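Local coordinates for cupin 2, conserved barrel domain protein (Novosphingobium aromaticivorans DSM 12444, PDB 3ES1) that is of unknown function but has a cupin-like barrel fold and may work as a dimer, at the interface of chains A and B. Coordinates in Å, arbitrary orientation; residue numbers count along the deposited sequence, not the author numbering. Chains: chain A/B, Cupin 2, conserved barrel domain protein.

The interface of chains A and B. Residues chain A 81, 83, 104, 106, 148, 150; chain B 104, 106, 127, 148.
Strands 99-107 of the two chains cross face to face about a two-fold axis and draw together toward A:Leu106 and B:Leu106, whose CA atoms are 6.3 Å apart, against 8.8 Å between the CA atoms of A:Ile104 and B:Ile104. At Leu106 each backbone leaves the extended form (psi -35°). The side chains of A:Leu106 and B:Leu106 cross at about a right angle and meet CD2 to CD2 at 3.5 Å, tighter than usual for methyl groups. Each leucine also lies across the Ile104 of the other chain: A:Ile104 CG2 touches B:Leu106 CD2 at 3.8 Å, the second methyl CD1 lies just beyond, and the symmetric pair repeats this. In both copies of Ile104, with CG1 beside the backbone N (chi1 -51°), CG2 stands opposite that N and turns to the partner leucine, while CG1 carries CD1 along the sheet. Here B:Ile104 CD1 reaches tip to tip toward A:Ile81 CD1, 4.0 Å away, with A:Ile150 CD1 slightly farther; the B:Ile104 chi2 of 94°, well off a staggered angle, points its CD1 that way. Farther out, A:Val83 and B:Ile127 pass side by side, pointing opposite ways, B:Ile127 CD1 resting 3.7 Å from A:Val83 CG2. B:Ile104 sits over the small A:Ala148 of strand 145-153, whose CB is 4.4 Å from B:Ile104 CG1; the short side chain probably makes room for it. The result is an apolar sheet-to-sheet seam of branched side chains, although the coordinates alone do not prove that this pair forms in solution. Water joins the two chains at the leucine end. Waters 1 and 2 are too close together to be occupied at once, and are best read as alternative sites of one molecule near the axis that bridges the two Leu106 carbonyls; water 1 lies 2.6 Å from A:Leu106 O.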
# COMPACT_ATOMS: atom_id res chain seq x y z
N ILE A 81 3.69 6.04 -3.05
CA ILE A 81 2.26 5.73 -2.88
C ILE A 81 1.46 6.86 -3.51
O ILE A 81 1.65 8.02 -3.19
CB ILE A 81 1.82 5.43 -1.39
CG1 ILE A 81 0.30 5.11 -1.29
CG2 ILE A 81 2.20 6.57 -0.45
CD1 ILE A 81 -0.13 4.47 0.04
N VAL A 83 -2.71 7.69 -5.31
CA VAL A 83 -4.08 7.33 -5.58
C VAL A 83 -4.45 7.69 -7.04
O VAL A 83 -4.24 8.83 -7.50
CB VAL A 83 -5.05 8.01 -4.56
CG1 VAL A 83 -6.50 7.69 -4.92
CG2 VAL A 83 -4.72 7.64 -3.12
N ILE A 104 -4.49 -1.56 -4.41
CA ILE A 104 -5.70 -1.85 -3.62
C ILE A 104 -6.88 -1.11 -4.18
O ILE A 104 -6.90 0.14 -4.26
CB ILE A 104 -5.51 -1.56 -2.08
CG1 ILE A 104 -4.23 -2.25 -1.54
CG2 ILE A 104 -6.69 -2.11 -1.28
CD1 ILE A 104 -2.99 -1.36 -1.54
N LEU A 106 -10.11 0.64 -4.00
CA LEU A 106 -10.80 1.26 -2.87
C LEU A 106 -12.28 1.39 -3.13
O LEU A 106 -13.15 1.31 -2.22
CB LEU A 106 -10.19 2.64 -2.53
CG LEU A 106 -8.66 2.71 -2.21
CD1 LEU A 106 -8.30 4.08 -1.66
CD2 LEU A 106 -8.20 1.62 -1.29
N ALA A 148 -5.45 2.58 -4.83
CA ALA A 148 -4.21 3.01 -4.14
C ALA A 148 -3.09 2.12 -4.61
O ALA A 148 -3.18 0.86 -4.51
CB ALA A 148 -4.38 2.88 -2.59
N ILE A 150 1.05 1.32 -4.38
CA ILE A 150 2.36 1.40 -3.76
C ILE A 150 3.42 0.72 -4.64
O ILE A 150 3.38 -0.47 -4.88
CB ILE A 150 2.38 0.76 -2.35
CG1 ILE A 150 1.35 1.41 -1.41
CG2 ILE A 150 3.79 0.88 -1.71
CD1 ILE A 150 -0.12 0.95 -1.55
N ILE B 104 -3.96 2.27 4.61
CA ILE B 104 -5.14 2.76 3.88
C ILE B 104 -6.40 2.23 4.49
O ILE B 104 -6.62 1.00 4.58
CB ILE B 104 -5.07 2.44 2.33
CG1 ILE B 104 -3.72 2.92 1.73
CG2 ILE B 104 -6.18 3.18 1.58
CD1 ILE B 104 -2.65 1.83 1.67
N LEU B 106 -9.87 1.04 4.47
CA LEU B 106 -10.71 0.55 3.37
C LEU B 106 -12.18 0.66 3.70
O LEU B 106 -13.06 0.89 2.84
CB LEU B 106 -10.36 -0.92 3.01
CG LEU B 106 -8.88 -1.24 2.63
CD1 LEU B 106 -8.77 -2.65 2.06
CD2 LEU B 106 -8.29 -0.23 1.67
N ILE B 127 -5.40 7.87 4.39
CA ILE B 127 -4.06 7.25 4.36
C ILE B 127 -3.14 7.77 5.46
O ILE B 127 -3.00 8.98 5.67
CB ILE B 127 -3.38 7.45 2.98
CG1 ILE B 127 -4.24 6.77 1.88
CG2 ILE B 127 -1.96 6.90 3.00
CD1 ILE B 127 -3.81 7.07 0.39
N ALA B 148 -5.57 -1.66 5.09
CA ALA B 148 -4.46 -2.29 4.35
C ALA B 148 -3.18 -1.59 4.76
O ALA B 148 -3.06 -0.34 4.66
CB ALA B 148 -4.67 -2.13 2.80
O HOH W 1 -12.33 0.61 0.11
O HOH W 2 -12.25 1.45 0.47